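Local coordinates for tudor domain-containing protein 1 (Mus musculus, PDB 4B9W) that binds arginine-methylated Piwi proteins through its Tudor domains and takes part in the piRNA pathway that represses transposable elements in the male germline, at residues V19-C24 / F32-L37; W8-F13 / Q127-W132; V156-Q161 / L176-T181. All blocks are in the same frame, centred on the assembly; numbering follows the deposited sequence.

Contact 1: residues V19-C24 / F32-L37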
ATOM      1  N   VAL A  19     -22.053  11.662  12.596  1.00 15.42           N
ATOM      2  CA  VAL A  19     -21.688  10.704  13.605  1.00 15.41           C
ATOM      3  C   VAL A  19     -20.352  11.105  14.243  1.00 14.65           C
ATOM      4  O   VAL A  19     -19.465  11.633  13.588  1.00 13.90           O
ATOM      5  CB  VAL A  19     -21.629   9.289  12.984  1.00 15.56           C
ATOM      6  CG1 VAL A  19     -20.734   9.301  11.756  1.00 15.68           C
ATOM      7  CG2 VAL A  19     -21.191   8.247  14.019  1.00 15.42           C
ATOM      8  N   ASP A  20     -20.235  10.888  15.540  1.00 14.85           N
ATOM      9  CA  ASP A  20     -19.009  11.233  16.245  1.00 14.71           C
ATOM     10  C   ASP A  20     -17.943  10.178  15.969  1.00 14.21           C
ATOM     11  O   ASP A  20     -18.236   8.984  15.857  1.00 13.95           O
ATOM     12  CB  ASP A  20     -19.250  11.392  17.743  1.00 15.23           C
ATOM     13  CG  ASP A  20     -20.006  12.673  18.082  1.00 16.06           C
ATOM     14  OD1 ASP A  20     -19.889  13.689  17.348  1.00 17.40           O
ATOM     15  OD2 ASP A  20     -20.727  12.659  19.090  1.00 17.26           O
ATOM     16  N   VAL A  21     -16.718  10.662  15.813  1.00 13.53           N
ATOM     17  CA  VAL A  21     -15.565   9.834  15.565  1.00 12.88           C
ATOM     18  C   VAL A  21     -14.424  10.176  16.515  1.00 12.76           C
ATOM     19  O   VAL A  21     -14.346  11.278  17.070  1.00 13.34           O
ATOM     20  CB  VAL A  21     -15.057   9.997  14.115  1.00 12.76           C
ATOM     21  CG1 VAL A  21     -16.150   9.628  13.117  1.00 12.22           C
ATOM     22  CG2 VAL A  21     -14.524  11.403  13.871  1.00 12.24           C
ATOM     23  N   VAL A  22     -13.563   9.191  16.716  1.00 12.52           N
ATOM     24  CA  VAL A  22     -12.235   9.371  17.263  1.00 12.33           C
ATOM     25  C   VAL A  22     -11.335   8.751  16.196  1.00 11.81           C
ATOM     26  O   VAL A  22     -11.653   7.682  15.656  1.00 10.67           O
ATOM     27  CB  VAL A  22     -12.014   8.652  18.630  1.00 13.07           C
ATOM     28  CG1 VAL A  22     -12.618   9.464  19.779  1.00 13.31           C
ATOM     29  CG2 VAL A  22     -12.580   7.240  18.612  1.00 12.95           C
ATOM     30  N   VAL A  23     -10.257   9.456  15.855  1.00 11.39           N
ATOM     31  CA  VAL A  23      -9.305   8.971  14.873  1.00 11.16           C
ATOM     32  C   VAL A  23      -8.416   7.908  15.553  1.00 11.17           C
ATOM     33  O   VAL A  23      -7.795   8.189  16.569  1.00 10.88           O
ATOM     34  CB  VAL A  23      -8.484  10.149  14.305  1.00 11.13           C
ATOM     35  CG1 VAL A  23      -7.413   9.659  13.317  1.00 11.16           C
ATOM     36  CG2 VAL A  23      -9.423  11.170  13.645  1.00 10.88           C
ATOM     37  N   CYS A  24      -8.388   6.689  15.029  1.00 11.02           N
ATOM     38  CA  CYS A  24      -7.561   5.624  15.626  1.00 11.55           C
ATOM     39  C   CYS A  24      -6.243   5.351  14.860  1.00 11.69           C
ATOM     40  O   CYS A  24      -5.307   4.718  15.373  1.00 11.51           O
ATOM     41  CB  CYS A  24      -8.382   4.340  15.773  1.00 11.71           C
ATOM     42  SG  CYS A  24      -9.186   3.770  14.254  1.00 12.34           S
ATOM     43  N   PHE A  32      -6.857   8.323   6.776  1.00  9.90           N
ATOM     44  CA  PHE A  32      -6.851   8.142   8.198  1.00  9.94           C
ATOM     45  C   PHE A  32      -8.006   7.254   8.580  1.00  9.93           C
ATOM     46  O   PHE A  32      -8.941   7.075   7.808  1.00 10.13           O
ATOM     47  CB  PHE A  32      -6.903   9.485   8.944  1.00  9.69           C
ATOM     48  CG  PHE A  32      -8.138  10.298   8.672  1.00  9.71           C
ATOM     49  CD1 PHE A  32      -8.260  11.032   7.513  1.00  9.72           C
ATOM     50  CD2 PHE A  32      -9.196  10.325   9.600  1.00  9.79           C
ATOM     51  CE1 PHE A  32      -9.404  11.782   7.260  1.00  9.67           C
ATOM     52  CE2 PHE A  32     -10.333  11.070   9.355  1.00  9.76           C
ATOM     53  CZ  PHE A  32     -10.430  11.811   8.188  1.00  9.65           C
ATOM     54  N   TYR A  33      -7.920   6.684   9.772  1.00  9.76           N
ATOM     55  CA  TYR A  33      -8.869   5.694  10.205  1.00  9.76           C
ATOM     56  C   TYR A  33      -9.598   6.176  11.440  1.00  9.56           C
ATOM     57  O   TYR A  33      -8.988   6.763  12.332  1.00  9.07           O
ATOM     58  CB  TYR A  33      -8.132   4.376  10.459  1.00  9.88           C
ATOM     59  CG  TYR A  33      -7.690   3.745   9.174  1.00 10.27           C
ATOM     60  CD1 TYR A  33      -6.545   4.183   8.520  1.00 10.36           C
ATOM     61  CD2 TYR A  33      -8.443   2.755   8.578  1.00 10.45           C
ATOM     62  CE1 TYR A  33      -6.156   3.628   7.317  1.00 10.60           C
ATOM     63  CE2 TYR A  33      -8.051   2.189   7.375  1.00 10.60           C
ATOM     64  CZ  TYR A  33      -6.920   2.628   6.756  1.00 10.62           C
ATOM     65  OH  TYR A  33      -6.539   2.071   5.573  1.00 10.51           O
ATOM     66  N   CYS A  34     -10.908   5.934  11.477  1.00  9.66           N
ATOM     67  CA  CYS A  34     -11.735   6.383  12.590  1.00  9.55           C
ATOM     68  C   CYS A  34     -12.540   5.244  13.172  1.00  9.41           C
ATOM     69  O   CYS A  34     -12.971   4.344  12.452  1.00  9.03           O
ATOM     70  CB  CYS A  34     -12.722   7.466  12.140  1.00  9.84           C
ATOM     71  SG  CYS A  34     -12.002   9.064  11.677  1.00 10.49           S
ATOM     72  N   HIS A  35     -12.730   5.296  14.486  1.00  9.38           N
ATOM     73  CA  HIS A  35     -13.830   4.618  15.118  1.00  9.72           C
ATOM     74  C   HIS A  35     -15.028   5.533  15.087  1.00 10.30           C
ATOM     75  O   HIS A  35     -14.955   6.677  15.554  1.00 10.07           O
ATOM     76  CB  HIS A  35     -13.498   4.274  16.549  1.00  9.66           C
ATOM     77  CG  HIS A  35     -12.413   3.251  16.690  1.00  9.30           C
ATOM     78  ND1 HIS A  35     -11.521   3.274  17.707  1.00  9.21           N
ATOM     79  CD2 HIS A  35     -12.092   2.161  15.905  1.00  9.27           C
ATOM     80  CE1 HIS A  35     -10.677   2.241  17.584  1.00  9.53           C
ATOM     81  NE2 HIS A  35     -11.021   1.557  16.470  1.00  9.55           N
ATOM     82  N   PHE A  36     -16.128   5.038  14.514  1.00 11.11           N
ATOM     83  CA  PHE A  36     -17.405   5.739  14.498  1.00 12.40           C
ATOM     84  C   PHE A  36     -18.228   5.340  15.737  1.00 13.87           C
ATOM     85  O   PHE A  36     -18.488   4.147  15.982  1.00 15.10           O
ATOM     86  CB  PHE A  36     -18.125   5.481  13.174  1.00 12.35           C
ATOM     87  CG  PHE A  36     -17.482   6.188  12.003  1.00 12.40           C
ATOM     88  CD1 PHE A  36     -16.269   5.769  11.498  1.00 12.26           C
ATOM     89  CD2 PHE A  36     -18.078   7.301  11.437  1.00 12.77           C
ATOM     90  CE1 PHE A  36     -15.684   6.414  10.421  1.00 12.29           C
ATOM     91  CE2 PHE A  36     -17.502   7.966  10.363  1.00 12.42           C
ATOM     92  CZ  PHE A  36     -16.301   7.528   9.856  1.00 12.56           C
ATOM     93  N   LEU A  37     -18.563   6.331  16.555  1.00 14.73           N
ATOM     94  CA  LEU A  37     -19.147   6.072  17.866  1.00 16.11           C
ATOM     95  C   LEU A  37     -20.655   5.985  17.741  1.00 17.28           C
ATOM     96  O   LEU A  37     -21.393   6.922  18.091  1.00 17.97           O
ATOM     97  CB  LEU A  37     -18.731   7.137  18.890  1.00 15.98           C
ATOM     98  CG  LEU A  37     -17.246   7.493  19.008  1.00 16.01           C
ATOM     99  CD1 LEU A  37     -17.058   8.628  20.013  1.00 15.58           C
ATOM    100  CD2 LEU A  37     -16.391   6.291  19.380  1.00 16.81           C
TER
HETATM  101  O   HOH W   1     -21.994   9.202  16.879  1.00 18.64           O
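Val21 lays its CG1 methyl over one face of the Phe36 ring, 3.6 Å from its centroid and 19° off the normal, a CH-pi contact between side chains lying side by side. Val19 CG1 meets the same ring at its edge, 3.3 Å from Phe36 CD2. On the opposite sheet face Cys24 covers a face of the His35 imidazole, with SG 3.8 Å from the centroid. Cys24 chi1 of 54° sets SG between the backbone N and the carbonyl carbon, above the imidazole; CB also lies over that face, a CH-pi contact. Val22 CG2 packs on His35 CB at 3.7 Å.

The backbones form an antiparallel pair: Val22 N bonds to His35 O at 3.1 Å, and His35 N to Val22 O at 2.9 Å. Leu37 N reaches Asp20 O at 2.8 Å, and a water joins Asp20 N to Leu37 O.

This hairpin of strands 18-26 and 31-36 belongs to the six-stranded sheet of the extended Tudor domain. Strand 160-168 pairs with its first strand and 129-133 with its second, Phe36 and Phe32 reach strand 171-178, and His35 and Leu37 meet Leu42 of helix 41-57, His35 NE2 being bonded to Asp102 O.

Contact 2: residues W8-F13 / Q127-W132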
ATOM      1  N   TRP A   8     -17.537 -11.406   6.638  1.00 26.36           N
ATOM      2  CA  TRP A   8     -17.522 -10.261   7.545  1.00 25.26           C
ATOM      3  C   TRP A   8     -17.985  -9.015   6.851  1.00 23.75           C
ATOM      4  O   TRP A   8     -18.095  -8.992   5.632  1.00 22.94           O
ATOM      5  CB  TRP A   8     -16.103 -10.093   8.077  1.00 24.93           C
ATOM      6  CG  TRP A   8     -15.076 -10.148   6.965  1.00 25.55           C
ATOM      7  CD1 TRP A   8     -14.386 -11.260   6.482  1.00 26.11           C
ATOM      8  CD2 TRP A   8     -14.639  -9.041   6.128  1.00 24.67           C
ATOM      9  NE1 TRP A   8     -13.556 -10.904   5.450  1.00 25.82           N
ATOM     10  CE2 TRP A   8     -13.661  -9.590   5.190  1.00 24.51           C
ATOM     11  CE3 TRP A   8     -14.944  -7.702   6.071  1.00 25.05           C
ATOM     12  CZ2 TRP A   8     -13.031  -8.805   4.242  1.00 25.74           C
ATOM     13  CZ3 TRP A   8     -14.300  -6.917   5.123  1.00 26.17           C
ATOM     14  CH2 TRP A   8     -13.360  -7.450   4.228  1.00 25.94           C
ATOM     15  N   THR A   9     -18.226  -7.953   7.613  1.00 22.96           N
ATOM     16  CA  THR A   9     -18.633  -6.668   7.037  1.00 21.62           C
ATOM     17  C   THR A   9     -17.846  -5.512   7.633  1.00 21.68           C
ATOM     18  O   THR A   9     -17.098  -5.678   8.595  1.00 20.56           O
ATOM     19  CB  THR A   9     -20.148  -6.433   7.264  1.00 21.76           C
ATOM     20  OG1 THR A   9     -20.410  -6.326   8.667  1.00 21.24           O
ATOM     21  CG2 THR A   9     -20.996  -7.618   6.673  1.00 19.71           C
ATOM     22  N   TRP A  10     -17.999  -4.342   7.019  1.00 21.92           N
ATOM     23  CA  TRP A  10     -17.545  -3.093   7.601  1.00 21.99           C
ATOM     24  C   TRP A  10     -18.686  -2.382   8.227  1.00 20.85           C
ATOM     25  O   TRP A  10     -19.830  -2.760   8.032  1.00 20.01           O
ATOM     26  CB  TRP A  10     -16.941  -2.211   6.536  1.00 22.79           C
ATOM     27  CG  TRP A  10     -15.700  -2.825   5.969  1.00 23.82           C
ATOM     28  CD1 TRP A  10     -15.585  -3.593   4.819  1.00 24.46           C
ATOM     29  CD2 TRP A  10     -14.341  -2.779   6.536  1.00 23.91           C
ATOM     30  NE1 TRP A  10     -14.290  -3.996   4.638  1.00 25.44           N
ATOM     31  CE2 TRP A  10     -13.497  -3.545   5.628  1.00 24.28           C
ATOM     32  CE3 TRP A  10     -13.768  -2.192   7.646  1.00 21.83           C
ATOM     33  CZ2 TRP A  10     -12.140  -3.694   5.843  1.00 23.58           C
ATOM     34  CZ3 TRP A  10     -12.415  -2.369   7.861  1.00 21.12           C
ATOM     35  CH2 TRP A  10     -11.617  -3.094   6.980  1.00 21.99           C
ATOM     36  N   VAL A  11     -18.380  -1.328   8.982  1.00 20.67           N
ATOM     37  CA  VAL A  11     -19.410  -0.447   9.494  1.00 19.93           C
ATOM     38  C   VAL A  11     -20.048   0.189   8.269  1.00 20.00           C
ATOM     39  O   VAL A  11     -19.364   0.485   7.287  1.00 18.49           O
ATOM     40  CB  VAL A  11     -18.852   0.653  10.435  1.00 20.24           C
ATOM     41  CG1 VAL A  11     -19.968   1.570  10.918  1.00 19.36           C
ATOM     42  CG2 VAL A  11     -18.145   0.018  11.617  1.00 20.02           C
ATOM     43  N   GLU A  12     -21.363   0.367   8.327  1.00 21.37           N
ATOM     44  CA  GLU A  12     -22.126   0.873   7.194  1.00 22.93           C
ATOM     45  C   GLU A  12     -22.734   2.230   7.515  1.00 22.39           C
ATOM     46  O   GLU A  12     -23.114   2.486   8.668  1.00 22.00           O
ATOM     47  CB  GLU A  12     -23.214  -0.139   6.809  1.00 24.75           C
ATOM     48  CG  GLU A  12     -22.670  -1.462   6.265  1.00 26.00           C
ATOM     49  CD  GLU A  12     -21.940  -1.291   4.952  1.00 27.81           C
ATOM     50  OE1 GLU A  12     -21.951  -0.156   4.434  1.00 33.47           O
ATOM     51  OE2 GLU A  12     -21.369  -2.274   4.415  1.00 27.70           O
ATOM     52  N   PHE A  13     -22.821   3.072   6.478  1.00 21.67           N
ATOM     53  CA  PHE A  13     -23.309   4.452   6.586  1.00 20.80           C
ATOM     54  C   PHE A  13     -24.364   4.834   5.554  1.00 20.50           C
ATOM     55  O   PHE A  13     -24.468   4.233   4.481  1.00 18.98           O
ATOM     56  CB  PHE A  13     -22.137   5.446   6.402  1.00 20.26           C
ATOM     57  CG  PHE A  13     -20.995   5.208   7.334  1.00 20.02           C
ATOM     58  CD1 PHE A  13     -21.010   5.744   8.622  1.00 19.86           C
ATOM     59  CD2 PHE A  13     -19.934   4.408   6.956  1.00 19.39           C
ATOM     60  CE1 PHE A  13     -19.975   5.499   9.501  1.00 18.75           C
ATOM     61  CE2 PHE A  13     -18.887   4.170   7.834  1.00 18.91           C
ATOM     62  CZ  PHE A  13     -18.908   4.709   9.101  1.00 18.60           C
ATOM     63  N   GLN A 127     -14.137  -2.228  12.411  1.00 13.29           N
ATOM     64  CA  GLN A 127     -14.349  -0.889  13.008  1.00 13.41           C
ATOM     65  C   GLN A 127     -13.348   0.172  12.574  1.00 13.69           C
ATOM     66  O   GLN A 127     -13.577   1.338  12.821  1.00 14.82           O
ATOM     67  CB  GLN A 127     -14.306  -0.973  14.530  1.00 13.20           C
ATOM     68  CG  GLN A 127     -15.443  -1.728  15.173  1.00 13.10           C
ATOM     69  CD  GLN A 127     -16.796  -1.082  14.965  1.00 13.43           C
ATOM     70  OE1 GLN A 127     -16.935   0.134  15.064  1.00 13.65           O
ATOM     71  NE2 GLN A 127     -17.815  -1.903  14.685  1.00 13.00           N
ATOM     72  N   GLY A 128     -12.233  -0.225  11.966  1.00 13.13           N
ATOM     73  CA  GLY A 128     -11.256   0.722  11.457  1.00 13.34           C
ATOM     74  C   GLY A 128     -11.665   1.174  10.067  1.00 13.47           C
ATOM     75  O   GLY A 128     -11.318   0.543   9.050  1.00 13.08           O
ATOM     76  N   MET A 129     -12.416   2.265  10.026  1.00 13.38           N
ATOM     77  CA  MET A 129     -12.995   2.738   8.780  1.00 14.07           C
ATOM     78  C   MET A 129     -12.054   3.713   8.111  1.00 13.53           C
ATOM     79  O   MET A 129     -11.742   4.756   8.707  1.00 12.78           O
ATOM     80  CB  MET A 129     -14.327   3.435   9.089  1.00 15.48           C
ATOM     81  CG  MET A 129     -15.372   2.499   9.682  1.00 16.83           C
ATOM     82  SD  MET A 129     -15.669   1.082   8.589  1.00 20.11           S
ATOM     83  CE  MET A 129     -15.894   1.923   7.006  1.00 18.96           C
ATOM     84  N   GLN A 130     -11.609   3.402   6.894  1.00 12.64           N
ATOM     85  CA  GLN A 130     -10.708   4.334   6.192  1.00 12.98           C
ATOM     86  C   GLN A 130     -11.476   5.584   5.807  1.00 12.40           C
ATOM     87  O   GLN A 130     -12.578   5.470   5.280  1.00 12.04           O
ATOM     88  CB  GLN A 130     -10.096   3.708   4.927  1.00 13.22           C
ATOM     89  CG  GLN A 130      -9.070   4.621   4.274  1.00 13.93           C
ATOM     90  CD  GLN A 130      -8.428   4.010   3.040  1.00 14.63           C
ATOM     91  OE1 GLN A 130      -8.889   2.992   2.519  1.00 14.94           O
ATOM     92  NE2 GLN A 130      -7.370   4.645   2.554  1.00 14.95           N
ATOM     93  N   CYS A 131     -10.895   6.756   6.072  1.00 11.94           N
ATOM     94  CA  CYS A 131     -11.499   8.033   5.753  1.00 11.91           C
ATOM     95  C   CYS A 131     -10.543   8.910   4.969  1.00 11.85           C
ATOM     96  O   CYS A 131      -9.381   8.599   4.860  1.00 11.67           O
ATOM     97  CB  CYS A 131     -11.900   8.793   7.008  1.00 11.65           C
ATOM     98  SG  CYS A 131     -12.989   7.883   8.103  1.00 11.38           S
ATOM     99  N   TRP A 132     -11.074   9.979   4.388  1.00 12.20           N
ATOM    100  CA  TRP A 132     -10.264  11.086   3.847  1.00 12.88           C
ATOM    101  C   TRP A 132     -11.056  12.324   4.017  1.00 12.62           C
ATOM    102  O   TRP A 132     -12.252  12.254   4.061  1.00 12.34           O
ATOM    103  CB  TRP A 132      -9.912  10.885   2.383  1.00 13.28           C
ATOM    104  CG  TRP A 132     -11.052  10.468   1.498  1.00 14.00           C
ATOM    105  CD1 TRP A 132     -11.927  11.282   0.769  1.00 14.17           C
ATOM    106  CD2 TRP A 132     -11.458   9.096   1.194  1.00 14.82           C
ATOM    107  NE1 TRP A 132     -12.823  10.508   0.064  1.00 14.79           N
ATOM    108  CE2 TRP A 132     -12.595   9.194   0.287  1.00 14.79           C
ATOM    109  CE3 TRP A 132     -10.997   7.831   1.575  1.00 15.54           C
ATOM    110  CZ2 TRP A 132     -13.239   8.073  -0.194  1.00 16.15           C
ATOM    111  CZ3 TRP A 132     -11.649   6.699   1.069  1.00 16.42           C
ATOM    112  CH2 TRP A 132     -12.745   6.821   0.207  1.00 16.42           C
TER
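The sulfur of Met129 is touched by several groups of the 8-13 segment at once: SD lies 3.6 Å from Val11 N, close to Val11 CB, and 3.9 Å from Trp10 CE3. The last of these makes a Met-aromatic contact of oblique geometry, with SD 5.2 Å from the centroid of the six-membered ring and 69° off its normal. In Met129, chi2 of -56° and chi3 of -49° fold the chain back, placing SD and then CE. The methyl is thereby delivered to the edge of the Phe13 ring, near its plane, where Met129 CE lies 3.8 Å from Phe13 CE2.

Trp10 also approaches the backbone beside Met129, its CZ3 carbon 3.3 Å from Gly128 O. In the loop leading into strand 129-133, Val11 CG2 rests against the side-chain amide of Gln127, 3.6 Å from NE2, the two side chains crossing at about a right angle. That amide is itself fixed by a bond from NE2 to Pro125 O. Around this site Trp10 meets Phe126 edge-to-face, and Phe13 meets Phe36.

An alanine in place of Met129 would probably leave a gap between Trp10, Val11 and Phe13, with the Phe13 edge deprived of its methyl neighbour. No hydrogen bond crosses between the two segments, so the irregular 8-13 chain is held against the 127-132 segment by the fit of sulfur, methyl and aromatic surfaces, in contrast to the backbone pairing that strand 129-133 makes with strand 31-36.

Contact 3: residues V156-Q161 / L176-T181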
ATOM      1  N   VAL A 156      -5.879  14.988  17.652  1.00 14.77           N
ATOM      2  CA  VAL A 156      -5.361  14.206  18.784  1.00 15.78           C
ATOM      3  C   VAL A 156      -6.162  14.434  20.093  1.00 16.16           C
ATOM      4  O   VAL A 156      -6.491  15.571  20.426  1.00 15.97           O
ATOM      5  CB  VAL A 156      -3.863  14.482  19.013  1.00 16.10           C
ATOM      6  CG1 VAL A 156      -3.631  15.909  19.514  1.00 16.10           C
ATOM      7  CG2 VAL A 156      -3.276  13.440  19.964  1.00 15.73           C
ATOM      8  N   GLY A 157      -6.499  13.351  20.812  1.00 16.57           N
ATOM      9  CA  GLY A 157      -7.218  13.454  22.099  1.00 16.59           C
ATOM     10  C   GLY A 157      -8.618  14.060  22.055  1.00 17.10           C
ATOM     11  O   GLY A 157      -9.173  14.461  23.078  1.00 17.27           O
ATOM     12  N   LEU A 158      -9.215  14.074  20.870  1.00 17.14           N
ATOM     13  CA  LEU A 158     -10.459  14.792  20.598  1.00 17.45           C
ATOM     14  C   LEU A 158     -11.487  13.847  19.978  1.00 17.21           C
ATOM     15  O   LEU A 158     -11.137  12.985  19.190  1.00 16.20           O
ATOM     16  CB  LEU A 158     -10.176  15.926  19.607  1.00 17.36           C
ATOM     17  CG  LEU A 158     -11.095  17.141  19.532  1.00 17.85           C
ATOM     18  CD1 LEU A 158     -11.378  17.747  20.917  1.00 18.16           C
ATOM     19  CD2 LEU A 158     -10.457  18.178  18.605  1.00 17.58           C
ATOM     20  N   LYS A 159     -12.746  14.031  20.347  1.00 17.22           N
ATOM     21  CA  LYS A 159     -13.851  13.437  19.623  1.00 17.56           C
ATOM     22  C   LYS A 159     -14.392  14.535  18.708  1.00 16.73           C
ATOM     23  O   LYS A 159     -14.616  15.667  19.156  1.00 17.08           O
ATOM     24  CB  LYS A 159     -14.917  12.917  20.591  1.00 18.02           C
ATOM     25  CG  LYS A 159     -16.213  12.480  19.919  1.00 18.68           C
ATOM     26  CD  LYS A 159     -17.139  11.743  20.895  1.00 20.01           C
ATOM     27  CE  LYS A 159     -17.708  12.611  22.013  1.00 20.83           C
ATOM     28  NZ  LYS A 159     -18.346  11.739  23.070  1.00 22.43           N
ATOM     29  N   LEU A 160     -14.570  14.207  17.428  1.00 16.02           N
ATOM     30  CA  LEU A 160     -15.063  15.158  16.420  1.00 15.93           C
ATOM     31  C   LEU A 160     -16.373  14.680  15.814  1.00 14.74           C
ATOM     32  O   LEU A 160     -16.665  13.484  15.843  1.00 16.11           O
ATOM     33  CB  LEU A 160     -14.012  15.365  15.299  1.00 15.89           C
ATOM     34  CG  LEU A 160     -12.589  15.753  15.726  1.00 15.90           C
ATOM     35  CD1 LEU A 160     -11.630  14.576  15.679  1.00 15.42           C
ATOM     36  CD2 LEU A 160     -12.027  16.861  14.852  1.00 15.94           C
ATOM     37  N   GLN A 161     -17.159  15.609  15.278  1.00 13.46           N
ATOM     38  CA  GLN A 161     -18.305  15.279  14.427  1.00 13.62           C
ATOM     39  C   GLN A 161     -17.866  14.971  12.987  1.00 13.36           C
ATOM     40  O   GLN A 161     -17.209  15.784  12.329  1.00 12.72           O
ATOM     41  CB  GLN A 161     -19.314  16.445  14.409  1.00 14.10           C
ATOM     42  CG  GLN A 161     -20.468  16.268  13.439  1.00 14.89           C
ATOM     43  CD  GLN A 161     -21.459  17.414  13.506  1.00 16.16           C
ATOM     44  OE1 GLN A 161     -21.260  18.452  12.881  1.00 17.16           O
ATOM     45  NE2 GLN A 161     -22.526  17.234  14.275  1.00 16.88           N
ATOM     46  N   LEU A 176     -14.970  16.914   8.820  1.00 15.21           N
ATOM     47  CA  LEU A 176     -14.701  16.768  10.263  1.00 14.27           C
ATOM     48  C   LEU A 176     -14.829  18.121  10.952  1.00 14.25           C
ATOM     49  O   LEU A 176     -14.233  19.118  10.511  1.00 13.05           O
ATOM     50  CB  LEU A 176     -13.283  16.250  10.512  1.00 13.78           C
ATOM     51  CG  LEU A 176     -12.939  14.772  10.313  1.00 13.85           C
ATOM     52  CD1 LEU A 176     -11.555  14.490  10.890  1.00 13.59           C
ATOM     53  CD2 LEU A 176     -13.965  13.850  10.958  1.00 13.58           C
ATOM     54  N   THR A 177     -15.606  18.159  12.022  1.00 13.64           N
ATOM     55  CA  THR A 177     -15.751  19.376  12.774  1.00 14.06           C
ATOM     56  C   THR A 177     -15.507  19.104  14.243  1.00 14.03           C
ATOM     57  O   THR A 177     -16.027  18.145  14.820  1.00 14.22           O
ATOM     58  CB  THR A 177     -17.152  20.014  12.566  1.00 14.33           C
ATOM     59  OG1 THR A 177     -17.466  20.042  11.172  1.00 13.83           O
ATOM     60  CG2 THR A 177     -17.196  21.417  13.125  1.00 13.99           C
ATOM     61  N   ASP A 178     -14.710  19.976  14.828  1.00 14.78           N
ATOM     62  CA  ASP A 178     -14.444  20.002  16.255  1.00 14.91           C
ATOM     63  C   ASP A 178     -15.521  20.851  16.976  1.00 15.13           C
ATOM     64  O   ASP A 178     -15.624  22.046  16.768  1.00 14.95           O
ATOM     65  CB  ASP A 178     -13.039  20.569  16.437  1.00 14.93           C
ATOM     66  CG  ASP A 178     -12.632  20.741  17.887  1.00 15.54           C
ATOM     67  OD1 ASP A 178     -13.401  20.396  18.807  1.00 16.48           O
ATOM     68  OD2 ASP A 178     -11.510  21.245  18.096  1.00 15.87           O
ATOM     69  N   LEU A 179     -16.308  20.207  17.831  1.00 15.83           N
ATOM     70  CA  LEU A 179     -17.383  20.862  18.568  1.00 16.32           C
ATOM     71  C   LEU A 179     -17.106  20.889  20.073  1.00 16.88           C
ATOM     72  O   LEU A 179     -18.025  20.961  20.879  1.00 17.51           O
ATOM     73  CB  LEU A 179     -18.712  20.148  18.282  1.00 16.62           C
ATOM     74  CG  LEU A 179     -19.146  20.191  16.813  1.00 16.84           C
ATOM     75  CD1 LEU A 179     -20.290  19.240  16.511  1.00 17.08           C
ATOM     76  CD2 LEU A 179     -19.515  21.616  16.442  1.00 16.79           C
ATOM     77  N   SER A 180     -15.832  20.851  20.447  1.00 17.71           N
ATOM     78  CA  SER A 180     -15.432  20.771  21.844  1.00 17.73           C
ATOM     79  C   SER A 180     -15.584  22.134  22.525  1.00 17.04           C
ATOM     80  O   SER A 180     -15.575  22.219  23.745  1.00 16.87           O
ATOM     81  CB  SER A 180     -13.988  20.257  21.965  1.00 18.34           C
ATOM     82  OG  SER A 180     -13.067  21.110  21.295  1.00 19.19           O
ATOM     83  N   THR A 181     -15.710  23.198  21.732  1.00 15.67           N
ATOM     84  CA  THR A 181     -16.140  24.499  22.249  1.00 14.30           C
ATOM     85  C   THR A 181     -17.382  25.008  21.484  1.00 13.97           C
ATOM     86  O   THR A 181     -17.818  24.399  20.500  1.00 13.63           O
ATOM     87  CB  THR A 181     -14.995  25.535  22.176  1.00 14.18           C
ATOM     88  OG1 THR A 181     -14.958  26.120  20.878  1.00 13.01           O
ATOM     89  CG2 THR A 181     -13.624  24.882  22.495  1.00 14.21           C
TER
HETATM   90  O   HOH W   2     -16.510  17.586  18.455  1.00 16.82           O
HETATM   91  O   HOH W   3     -18.600  17.626  10.411  1.00 11.90           O
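Backbone bonding between Gln161 and Thr177 forms the regular part of this contact. The two residues are an antiparallel hydrogen-bonded pair: Gln161 N reaches Thr177 O at 2.8 Å, and Thr177 N reaches Gln161 O at 2.9 Å with an N-H...O angle of 163°. The CA of Leu176 adds a C-H...O contact to Gln161 O. The chains part only past Leu160 and Asp178, where a water takes over, giving a proton to Lys159 O and accepting from Leu179 N at 2.7 Å.

Side-chain polar bonding is local to the 176-181 segment and fixes the carboxylate that Leu158 meets. Asp178 OD1 accepts from Ser180 N at 3.0 Å, which defines an Asx turn just after the strand. Asp178 OD1 also offers its syn lone pair to the Ser180 hydroxyl, with OG at 2.6 Å. Two donors on one oxygen fix the rotation of the carboxylate.

Van der Waals contacts surround these bonds. Leu158 CD2 sets a methyl against a carboxylate oxygen, 3.3 Å from Asp178 OD2, while its CD1 meets Ser180 CB. Leu179 CD1 packs 3.6 Å from Gln161 CB and also touches the amide carbon, oxygen and nitrogen, the two chains crossing obliquely. Leu160 reaches Asp178 more loosely and turns to Ile187 and Val155 of the flanking helices.

The chemistry thus changes along the hairpin of strands 160-168 and 171-178, from paired amides to a water bridge and an Asx turn. Lys185 NZ is bonded to the backbone O of Asp178, and the two Ser180 donors would probably favour an ionised carboxylate beside the leucine methyls.

Overall arrangement
All three contacts involve the six-stranded sheet, but at different depths. Contacts 1 and 2 each lie about 8 Å, centre to centre, from the middle of the chain, whereas contact 3 lies about 17 Å out, with exposed residues among those touching. Contact 1 connects the other two: strand 31-36 pairs with strand 129-133 of contact 2, and strand 18-26 with strand 160-168 of contact 3. Contacts 2 and 3 do not touch. Backbone pairing is fullest in contact 1, shrinks to a single bridge eked out by water in contact 3, and gives way in contact 2 to sulfur and aromatic packing of a non-strand segment.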